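Local coordinates for protein putative carbohydrate-active enzyme (Uncultured organism, PDB 5WH8) that probably hydrolyses glycosidic bonds of cellulose-type polysaccharides, this chain being the family 5 glycoside hydrolase (cellulase) domain of a longer protein, at residues T69-G74 / H109-G114; P127-M132 / Y144-E149; I62-I67 / Y103-W108. All coordinates share one frame; numbering follows the deposited sequence.

Interaction 1: residues T69-G74 / H109-G114; sequences THEWGG and HVLNDG
The CB of H70 lies over D113 CB at 4.0 Å, and its ring slides past the aspartate in the opposite direction, with ring and carboxylate planes almost perpendicular (87°). At the edge of the ring, T69 OG1 meets ND1 in the ring plane at 2.7 Å, and either could be the donor. Chi1 of T69 (65°) sets OG1 between the backbone N and the carbonyl carbon.

Further out, N112 ND2 donates to E71 OE2 at 3.1 Å (151° at the hydrogen), from above the carboxylate plane. The same OE2 takes a second bond from a water that also accepts from N112 N, so E71 is tied to both the side-chain amide and, through water, the backbone N of N112. Two further waters bridge the loops, one from H70 N to H109 O, the other from E71 N to D113 OD2.

These loops follow adjacent barrel strands 62-68 and 103-109 at their C-terminal ends, the rim where TIM-barrel enzymes carry their active sites. With one clear direct hydrogen bond and three bridging waters, the chemistry implies a hydrated polar seam, in which water may also soften repulsion between the carboxylates of E71 and D113.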
loop_
_atom_site.group_PDB
_atom_site.type_symbol
_atom_site.label_atom_id
_atom_site.label_comp_id
_atom_site.label_asym_id
_atom_site.label_seq_id
_atom_site.Cartn_x
_atom_site.Cartn_y
_atom_site.Cartn_z
ATOM N N THR A 69 -9.881 9.575 4.001
ATOM C CA THR A 69 -10.757 9.803 5.136
ATOM C C THR A 69 -11.486 11.128 4.953
ATOM O O THR A 69 -12.658 11.266 5.323
ATOM C CB THR A 69 -9.977 9.789 6.467
ATOM O OG1 THR A 69 -9.057 10.883 6.506
ATOM C CG2 THR A 69 -9.228 8.485 6.651
ATOM N N HIS A 70 -10.798 12.081 4.318
ATOM C CA HIS A 70 -11.281 13.444 4.126
ATOM C C HIS A 70 -11.181 13.901 2.666
ATOM O O HIS A 70 -10.852 13.106 1.787
ATOM C CB HIS A 70 -10.500 14.381 5.042
ATOM C CG HIS A 70 -10.830 14.186 6.486
ATOM N ND1 HIS A 70 -10.446 13.064 7.195
ATOM C CD2 HIS A 70 -11.529 14.957 7.350
ATOM C CE1 HIS A 70 -10.891 13.159 8.435
ATOM N NE2 HIS A 70 -11.547 14.300 8.557
ATOM N N GLU A 71 -11.465 15.185 2.432
ATOM C CA GLU A 71 -11.720 15.755 1.106
ATOM C C GLU A 71 -13.010 15.192 0.531
ATOM O O GLU A 71 -13.634 14.289 1.127
ATOM C CB GLU A 71 -10.541 15.523 0.152
ATOM C CG GLU A 71 -9.231 16.040 0.751
ATOM C CD GLU A 71 -8.030 15.934 -0.179
ATOM O OE1 GLU A 71 -8.089 16.453 -1.320
ATOM O OE2 GLU A 71 -7.011 15.341 0.248
ATOM N N TRP A 72 -13.438 15.732 -0.605
ATOM C CA TRP A 72 -14.768 15.407 -1.098
ATOM C C TRP A 72 -14.929 13.893 -1.213
ATOM O O TRP A 72 -14.101 13.218 -1.816
ATOM C CB TRP A 72 -15.071 16.047 -2.462
ATOM C CG TRP A 72 -16.492 15.702 -2.832
ATOM C CD1 TRP A 72 -17.627 16.379 -2.467
ATOM C CD2 TRP A 72 -16.929 14.550 -3.569
ATOM N NE1 TRP A 72 -18.741 15.715 -2.940
ATOM C CE2 TRP A 72 -18.341 14.595 -3.619
ATOM C CE3 TRP A 72 -16.264 13.479 -4.184
ATOM C CZ2 TRP A 72 -19.096 13.618 -4.266
ATOM C CZ3 TRP A 72 -17.015 12.507 -4.826
ATOM C CH2 TRP A 72 -18.417 12.579 -4.859
ATOM N N GLY A 73 -16.007 13.365 -0.634
ATOM C CA GLY A 73 -16.324 11.952 -0.759
ATOM C C GLY A 73 -15.529 11.029 0.135
ATOM O O GLY A 73 -15.646 9.796 0.030
ATOM N N GLY A 74 -14.720 11.607 1.013
ATOM C CA GLY A 74 -13.904 10.819 1.931
ATOM C C GLY A 74 -14.758 9.976 2.856
ATOM O O GLY A 74 -15.946 10.254 3.013
ATOM N N HIS A 109 -6.527 6.210 4.557
ATOM C CA HIS A 109 -5.654 7.161 3.850
ATOM C C HIS A 109 -5.781 8.560 4.424
ATOM O O HIS A 109 -6.387 9.433 3.806
ATOM C CB HIS A 109 -5.980 7.132 2.342
ATOM C CG HIS A 109 -4.938 7.755 1.441
ATOM N ND1 HIS A 109 -3.846 7.049 0.985
ATOM C CD2 HIS A 109 -4.866 8.973 0.840
ATOM C CE1 HIS A 109 -3.138 7.799 0.160
ATOM N NE2 HIS A 109 -3.731 8.977 0.055
ATOM N N VAL A 110 -5.209 8.745 5.619
ATOM C CA VAL A 110 -5.122 10.068 6.264
ATOM C C VAL A 110 -4.148 10.956 5.484
ATOM O O VAL A 110 -3.138 10.470 4.968
ATOM C CB VAL A 110 -4.683 9.978 7.741
ATOM C CG1 VAL A 110 -5.579 9.053 8.524
ATOM C CG2 VAL A 110 -3.253 9.549 7.888
ATOM N N LEU A 111 -4.477 12.242 5.373
ATOM C CA LEU A 111 -3.620 13.189 4.687
ATOM C C LEU A 111 -3.925 14.646 5.076
ATOM O O LEU A 111 -3.165 15.254 5.829
ATOM C CB LEU A 111 -3.748 12.988 3.179
ATOM C CG LEU A 111 -2.838 13.811 2.262
ATOM C CD1 LEU A 111 -1.348 13.589 2.562
ATOM C CD2 LEU A 111 -3.183 13.456 0.837
ATOM N N ASN A 112 -5.047 15.184 4.587
ATOM C CA ASN A 112 -5.347 16.619 4.711
ATOM C C ASN A 112 -6.570 16.910 5.592
ATOM O O ASN A 112 -7.172 16.002 6.160
ATOM C CB ASN A 112 -5.586 17.246 3.320
ATOM C CG ASN A 112 -4.338 17.261 2.440
ATOM O OD1 ASN A 112 -3.224 17.527 2.904
ATOM N ND2 ASN A 112 -4.530 16.980 1.149
ATOM N N ASP A 113 -6.920 18.193 5.701
ATOM C CA ASP A 113 -8.101 18.640 6.452
ATOM C C ASP A 113 -8.090 18.215 7.934
ATOM O O ASP A 113 -9.147 17.995 8.523
ATOM C CB ASP A 113 -9.389 18.133 5.774
ATOM C CG ASP A 113 -9.590 18.717 4.374
ATOM O OD1 ASP A 113 -8.789 19.589 3.964
ATOM O OD2 ASP A 113 -10.559 18.324 3.685
ATOM N N GLY A 114 -6.901 18.125 8.531
ATOM C CA GLY A 114 -6.761 17.780 9.934
ATOM C C GLY A 114 -6.460 16.305 10.171
ATOM O O GLY A 114 -5.997 15.921 11.252
HETATM O O HOH W 1 -7.757 11.867 3.972
HETATM O O HOH W 2 -7.078 14.287 2.735
HETATM O O HOH W 3 -13.071 16.720 4.320
#

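Interaction 2: residues P127-M132 / Y144-E149; sequences PFWDYM and YEICNE
W129 of helix 122-135 drives its indole against Y144, E145 and I146, closing the second half of the beta-alpha-beta unit formed by strand 103-109, that helix and strand 142-145 of the TIM barrel. The tight part is the benzo end of the indole. CZ3 comes to 3.5 Å from Y144 CD1 and also abuts Y144 CB, while the two side chains slide past each other in opposite directions, their ring planes inclined at 64°. E145 O lies at the indole edge, 3.5 Å from CZ2.

Both faces of the indole are covered. F128 CE2 sits 3.6 Å above one, over its centre, and I146 CG2 makes a CH-pi contact with the opposite face, 4.2 Å from the centroid of the five-membered ring. With chi1 of I146 at 55°, CG2 stands anti to the carbonyl carbon, beside the backbone N, and is the branch that meets the indole.

Looser packing lies toward M132, although this side is buried too: M132 O approaches Y144 OH no closer than 3.7 Å, and that hydroxyl is hydrogen-bonded to D175. Helix 157-172 adds V167 against W129 and I171 against Y144 and I146. W129 NE1 is buried without a hydrogen-bonding partner, 3.8 Å from I146 O, which bonds instead to the hydroxyl of Y163.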
loop_
_atom_site.group_PDB
_atom_site.type_symbol
_atom_site.label_atom_id
_atom_site.label_comp_id
_atom_site.label_asym_id
_atom_site.label_seq_id
_atom_site.Cartn_x
_atom_site.Cartn_y
_atom_site.Cartn_z
ATOM N N PRO A 127 -14.111 1.940 14.668
ATOM C CA PRO A 127 -15.120 1.020 14.105
ATOM C C PRO A 127 -14.776 0.475 12.716
ATOM O O PRO A 127 -15.116 -0.677 12.421
ATOM C CB PRO A 127 -16.397 1.863 14.050
ATOM C CG PRO A 127 -16.015 3.243 14.433
ATOM C CD PRO A 127 -14.687 3.220 15.090
ATOM N N PHE A 128 -14.080 1.268 11.903
ATOM C CA PHE A 128 -13.603 0.791 10.600
ATOM C C PHE A 128 -12.695 -0.411 10.768
ATOM O O PHE A 128 -12.895 -1.438 10.112
ATOM C CB PHE A 128 -12.864 1.899 9.861
ATOM C CG PHE A 128 -12.261 1.464 8.543
ATOM C CD1 PHE A 128 -13.023 1.423 7.396
ATOM C CD2 PHE A 128 -10.919 1.107 8.467
ATOM C CE1 PHE A 128 -12.460 1.017 6.177
ATOM C CE2 PHE A 128 -10.347 0.696 7.244
ATOM C CZ PHE A 128 -11.115 0.677 6.110
ATOM N N TRP A 129 -11.681 -0.279 11.616
ATOM C CA TRP A 129 -10.697 -1.329 11.734
ATOM C C TRP A 129 -11.245 -2.527 12.502
ATOM O O TRP A 129 -10.851 -3.658 12.223
ATOM C CB TRP A 129 -9.411 -0.787 12.366
ATOM C CG TRP A 129 -8.570 -0.057 11.330
ATOM C CD1 TRP A 129 -8.170 1.257 11.346
ATOM C CD2 TRP A 129 -8.058 -0.614 10.102
ATOM N NE1 TRP A 129 -7.429 1.534 10.215
ATOM C CE2 TRP A 129 -7.359 0.407 9.436
ATOM C CE3 TRP A 129 -8.134 -1.877 9.507
ATOM C CZ2 TRP A 129 -6.701 0.189 8.193
ATOM C CZ3 TRP A 129 -7.512 -2.092 8.285
ATOM C CH2 TRP A 129 -6.810 -1.051 7.630
ATOM N N ASP A 130 -12.186 -2.297 13.426
ATOM C CA ASP A 130 -12.901 -3.399 14.101
ATOM C C ASP A 130 -13.640 -4.235 13.055
ATOM O O ASP A 130 -13.491 -5.463 13.004
ATOM C CB ASP A 130 -13.882 -2.820 15.138
ATOM C CG ASP A 130 -14.372 -3.844 16.180
ATOM O OD1 ASP A 130 -13.832 -4.944 16.331
ATOM O OD2 ASP A 130 -15.341 -3.508 16.889
ATOM N N TYR A 131 -14.409 -3.564 12.209
ATOM C CA TYR A 131 -15.125 -4.243 11.142
ATOM C C TYR A 131 -14.175 -4.968 10.178
ATOM O O TYR A 131 -14.365 -6.153 9.889
ATOM C CB TYR A 131 -16.009 -3.286 10.346
ATOM C CG TYR A 131 -16.628 -4.012 9.179
ATOM C CD1 TYR A 131 -17.727 -4.841 9.368
ATOM C CD2 TYR A 131 -16.065 -3.951 7.908
ATOM C CE1 TYR A 131 -18.277 -5.562 8.316
ATOM C CE2 TYR A 131 -16.604 -4.664 6.853
ATOM C CZ TYR A 131 -17.715 -5.471 7.063
ATOM O OH TYR A 131 -18.283 -6.193 6.036
ATOM N N MET A 132 -13.163 -4.274 9.661
ATOM C CA MET A 132 -12.352 -4.877 8.603
ATOM C C MET A 132 -11.565 -6.092 9.081
ATOM O O MET A 132 -11.418 -7.081 8.353
ATOM C CB MET A 132 -11.394 -3.840 7.986
ATOM C CG MET A 132 -12.112 -2.842 7.071
ATOM S SD MET A 132 -12.789 -3.653 5.583
ATOM C CE MET A 132 -13.958 -2.447 5.023
ATOM N N TYR A 144 -2.971 -4.525 6.434
ATOM C CA TYR A 144 -3.700 -3.394 7.018
ATOM C C TYR A 144 -2.785 -2.166 7.184
ATOM O O TYR A 144 -1.879 -2.158 8.026
ATOM C CB TYR A 144 -4.303 -3.824 8.384
ATOM C CG TYR A 144 -5.256 -5.031 8.344
ATOM C CD1 TYR A 144 -6.201 -5.180 7.321
ATOM C CD2 TYR A 144 -5.231 -5.990 9.359
ATOM C CE1 TYR A 144 -7.086 -6.253 7.324
ATOM C CE2 TYR A 144 -6.083 -7.060 9.356
ATOM C CZ TYR A 144 -7.011 -7.194 8.334
ATOM O OH TYR A 144 -7.892 -8.254 8.349
ATOM N N GLU A 145 -3.005 -1.126 6.371
ATOM C CA GLU A 145 -2.225 0.114 6.443
ATOM C C GLU A 145 -3.056 1.139 7.227
ATOM O O GLU A 145 -3.991 1.734 6.684
ATOM C CB GLU A 145 -1.874 0.610 5.029
ATOM C CG GLU A 145 -1.043 1.897 4.999
ATOM C CD GLU A 145 -0.573 2.308 3.614
ATOM O OE1 GLU A 145 -0.993 1.680 2.618
ATOM O OE2 GLU A 145 0.193 3.298 3.521
ATOM N N ILE A 146 -2.728 1.323 8.509
ATOM C CA ILE A 146 -3.644 1.956 9.462
ATOM C C ILE A 146 -3.660 3.510 9.407
ATOM O O ILE A 146 -4.607 4.112 9.944
ATOM C CB ILE A 146 -3.355 1.449 10.929
ATOM C CG1 ILE A 146 -1.883 1.657 11.319
ATOM C CG2 ILE A 146 -3.755 -0.019 11.066
ATOM C CD1 ILE A 146 -1.612 1.498 12.848
ATOM N N CYS A 147 -2.656 4.141 8.792
ATOM C CA CYS A 147 -2.621 5.614 8.605
ATOM C C CYS A 147 -1.582 6.057 7.559
ATOM O O CYS A 147 -0.420 6.281 7.870
ATOM C CB CYS A 147 -2.345 6.348 9.939
ATOM S SG CYS A 147 -0.916 5.765 10.889
ATOM N N ASN A 148 -2.042 6.232 6.328
ATOM C CA ASN A 148 -1.199 6.607 5.173
ATOM C C ASN A 148 0.015 7.535 5.437
ATOM O O ASN A 148 1.184 7.092 5.375
ATOM C CB ASN A 148 -2.129 7.257 4.133
ATOM C CG ASN A 148 -1.392 7.884 2.960
ATOM O OD1 ASN A 148 -0.569 7.241 2.315
ATOM N ND2 ASN A 148 -1.709 9.147 2.665
ATOM N N GLU A 149 -0.259 8.816 5.671
ATOM C CA GLU A 149 0.784 9.854 5.826
ATOM C C GLU A 149 0.484 10.812 6.974
ATOM O O GLU A 149 -0.090 11.890 6.765
ATOM C CB GLU A 149 0.964 10.675 4.536
ATOM C CG GLU A 149 1.719 9.893 3.461
ATOM C CD GLU A 149 1.914 10.674 2.178
ATOM O OE1 GLU A 149 1.474 11.844 2.086
ATOM O OE2 GLU A 149 2.530 10.133 1.231
#

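Interaction 3: residues I62-I67 / Y103-W108; sequences IFRLAI and YCIIDW
D107 OD2 is gripped by two groups of different character: the guanidinium of R64 and the ring nitrogen ND1 of H109, which is hydrogen-bonded to it. The oxygen lies 3.1 Å above the guanidinium plane of R64, over its centre, and the carboxylate and guanidinium planes are nearly parallel (14° apart). R64 NH2 is 3.2 Å from D107 OD2, but no N-H points at the oxygen, so this salt bridge is electrostatic. The N-H groups of the arginine turn to other acceptors: NE to E145, NH1 to E237 and S35, NH2 to N148. R64 reaches them as an extended chain that starts with CG anti to the backbone N (chi1 173°).

Beneath this cluster run two neighbouring parallel strands of the eight-stranded TIM barrel, joined through helix 83-100 as a beta-alpha-beta unit. Five backbone hydrogen bonds alternate in direction between them. L65 N to I105 O is the shortest at 2.8 Å, and nearly straight at 175°. CA-H groups add weaker contacts, such as C104 CA to F63 O at 3.4 Å.

The face carrying I62, R64, A66, Y103, I105 and D107 turns into the barrel. Toward the N-terminal ends of the strands it is apolar, where I62 CD1 meets I105 CG1 at 3.7 Å, and toward their C-terminal ends, where family 5 enzymes bind substrate, it is charged. The other face meets the surrounding helices. There L65 CD1 touches C104 SG at 3.7 Å, with M93 and C97 of helix 83-100 packed against this pair. I67 and I106 lie side by side, pointing the same way, and I67 CD1 rests 3.8 Å from I106 CG2, where F128 of helix 122-135 touches both isoleucines.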
loop_
_atom_site.group_PDB
_atom_site.type_symbol
_atom_site.label_atom_id
_atom_site.label_comp_id
_atom_site.label_asym_id
_atom_site.label_seq_id
_atom_site.Cartn_x
_atom_site.Cartn_y
_atom_site.Cartn_z
ATOM N N ILE A 62 0.357 -6.996 -6.031
ATOM C CA ILE A 62 -0.342 -6.351 -4.924
ATOM C C ILE A 62 -1.081 -5.095 -5.450
ATOM O O ILE A 62 -0.582 -4.405 -6.364
ATOM C CB ILE A 62 0.664 -5.992 -3.793
ATOM C CG1 ILE A 62 -0.048 -5.388 -2.567
ATOM C CG2 ILE A 62 1.771 -5.084 -4.305
ATOM C CD1 ILE A 62 0.854 -5.467 -1.334
ATOM N N PHE A 63 -2.266 -4.819 -4.898
ATOM C CA PHE A 63 -3.027 -3.610 -5.194
ATOM C C PHE A 63 -3.383 -2.927 -3.889
ATOM O O PHE A 63 -3.744 -3.582 -2.927
ATOM C CB PHE A 63 -4.323 -3.920 -5.991
ATOM C CG PHE A 63 -4.949 -2.699 -6.615
ATOM C CD1 PHE A 63 -4.364 -2.058 -7.688
ATOM C CD2 PHE A 63 -6.104 -2.158 -6.085
ATOM C CE1 PHE A 63 -4.904 -0.909 -8.225
ATOM C CE2 PHE A 63 -6.661 -1.007 -6.625
ATOM C CZ PHE A 63 -6.077 -0.391 -7.699
ATOM N N ARG A 64 -3.306 -1.605 -3.870
ATOM C CA ARG A 64 -3.595 -0.821 -2.669
ATOM C C ARG A 64 -4.868 0.007 -2.855
ATOM O O ARG A 64 -5.005 0.737 -3.830
ATOM C CB ARG A 64 -2.389 0.073 -2.353
ATOM C CG ARG A 64 -2.580 1.079 -1.225
ATOM C CD ARG A 64 -1.290 1.826 -1.101
ATOM N NE ARG A 64 -1.092 2.752 0.010
ATOM C CZ ARG A 64 -0.965 4.076 -0.096
ATOM N NH1 ARG A 64 -1.171 4.726 -1.238
ATOM N NH2 ARG A 64 -0.650 4.769 0.977
ATOM N N LEU A 65 -5.772 -0.125 -1.882
ATOM C CA LEU A 65 -7.030 0.593 -1.841
ATOM C C LEU A 65 -6.850 1.827 -0.962
ATOM O O LEU A 65 -6.859 1.737 0.263
ATOM C CB LEU A 65 -8.154 -0.322 -1.306
ATOM C CG LEU A 65 -8.379 -1.633 -2.052
ATOM C CD1 LEU A 65 -9.382 -2.457 -1.284
ATOM C CD2 LEU A 65 -8.843 -1.418 -3.459
ATOM N N ALA A 66 -6.679 2.971 -1.610
ATOM C CA ALA A 66 -6.493 4.238 -0.901
ATOM C C ALA A 66 -7.852 4.810 -0.523
ATOM O O ALA A 66 -8.536 5.408 -1.357
ATOM C CB ALA A 66 -5.727 5.229 -1.768
ATOM N N ILE A 67 -8.218 4.613 0.741
ATOM C CA ILE A 67 -9.518 5.012 1.267
ATOM C C ILE A 67 -9.365 6.371 1.953
ATOM O O ILE A 67 -9.012 6.446 3.122
ATOM C CB ILE A 67 -10.043 3.942 2.235
ATOM C CG1 ILE A 67 -10.189 2.604 1.505
ATOM C CG2 ILE A 67 -11.389 4.343 2.839
ATOM C CD1 ILE A 67 -9.883 1.439 2.372
ATOM N N TYR A 103 -2.152 -9.798 -3.490
ATOM C CA TYR A 103 -2.232 -9.198 -2.162
ATOM C C TYR A 103 -3.004 -7.866 -2.251
ATOM O O TYR A 103 -3.060 -7.210 -3.303
ATOM C CB TYR A 103 -0.808 -9.039 -1.560
ATOM C CG TYR A 103 -0.183 -10.390 -1.307
ATOM C CD1 TYR A 103 -0.477 -11.099 -0.143
ATOM C CD2 TYR A 103 0.603 -11.014 -2.275
ATOM C CE1 TYR A 103 0.020 -12.361 0.062
ATOM C CE2 TYR A 103 1.118 -12.271 -2.066
ATOM C CZ TYR A 103 0.817 -12.935 -0.898
ATOM O OH TYR A 103 1.322 -14.205 -0.736
ATOM N N CYS A 104 -3.632 -7.485 -1.139
ATOM C CA CYS A 104 -4.483 -6.301 -1.102
ATOM C C CYS A 104 -4.194 -5.495 0.145
ATOM O O CYS A 104 -4.380 -6.002 1.252
ATOM C CB CYS A 104 -5.957 -6.701 -1.145
ATOM S SG CYS A 104 -7.119 -5.333 -1.171
ATOM N N ILE A 105 -3.782 -4.243 -0.038
ATOM C CA ILE A 105 -3.606 -3.325 1.090
ATOM C C ILE A 105 -4.870 -2.508 1.270
ATOM O O ILE A 105 -5.306 -1.824 0.326
ATOM C CB ILE A 105 -2.429 -2.357 0.901
ATOM C CG1 ILE A 105 -1.116 -3.111 0.733
ATOM C CG2 ILE A 105 -2.317 -1.433 2.098
ATOM C CD1 ILE A 105 0.071 -2.227 0.348
ATOM N N ILE A 106 -5.450 -2.596 2.469
ATOM C CA ILE A 106 -6.537 -1.732 2.907
ATOM C C ILE A 106 -5.883 -0.541 3.581
ATOM O O ILE A 106 -5.292 -0.682 4.672
ATOM C CB ILE A 106 -7.488 -2.477 3.875
ATOM C CG1 ILE A 106 -8.090 -3.704 3.176
ATOM C CG2 ILE A 106 -8.591 -1.535 4.378
ATOM C CD1 ILE A 106 -9.009 -4.561 4.070
ATOM N N ASP A 107 -5.933 0.614 2.915
ATOM C CA ASP A 107 -5.212 1.814 3.386
ATOM C C ASP A 107 -6.175 2.891 3.901
ATOM O O ASP A 107 -6.963 3.471 3.139
ATOM C CB ASP A 107 -4.328 2.316 2.227
ATOM C CG ASP A 107 -3.956 3.790 2.318
ATOM O OD1 ASP A 107 -3.768 4.349 3.422
ATOM O OD2 ASP A 107 -3.832 4.394 1.218
ATOM N N TRP A 108 -6.143 3.112 5.218
ATOM C CA TRP A 108 -6.878 4.209 5.862
ATOM C C TRP A 108 -6.087 5.491 5.582
ATOM O O TRP A 108 -5.075 5.806 6.244
ATOM C CB TRP A 108 -7.031 3.925 7.354
ATOM C CG TRP A 108 -7.821 4.930 8.164
ATOM C CD1 TRP A 108 -7.325 5.818 9.089
ATOM C CD2 TRP A 108 -9.248 5.118 8.155
ATOM N NE1 TRP A 108 -8.354 6.537 9.657
ATOM C CE2 TRP A 108 -9.541 6.128 9.097
ATOM C CE3 TRP A 108 -10.297 4.531 7.437
ATOM C CZ2 TRP A 108 -10.839 6.576 9.330
ATOM C CZ3 TRP A 108 -11.586 4.962 7.676
ATOM C CH2 TRP A 108 -11.849 5.984 8.605
#

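Strand 103-109 lies in interaction 3, its loop in interaction 1, and the helix that follows packs on the next strand in interaction 2. Interaction 3 is the barrel core, a backbone-bonded strand pair with a partly charged interior face; interaction 2 is equally buried but apolar, without a hydrogen bond across it. Interaction 1, farther from the chain centre and partly exposed, joins the loops that follow the two strands of interaction 3, and relies on water. R64 reaches E145 and N148 of interaction 2, and V110 O probably accepts from N148 ND2. Apolar packing thus dominates between barrel and helices, charge gathers inside near the C-terminal ends of the strands, and water fills in at the rim.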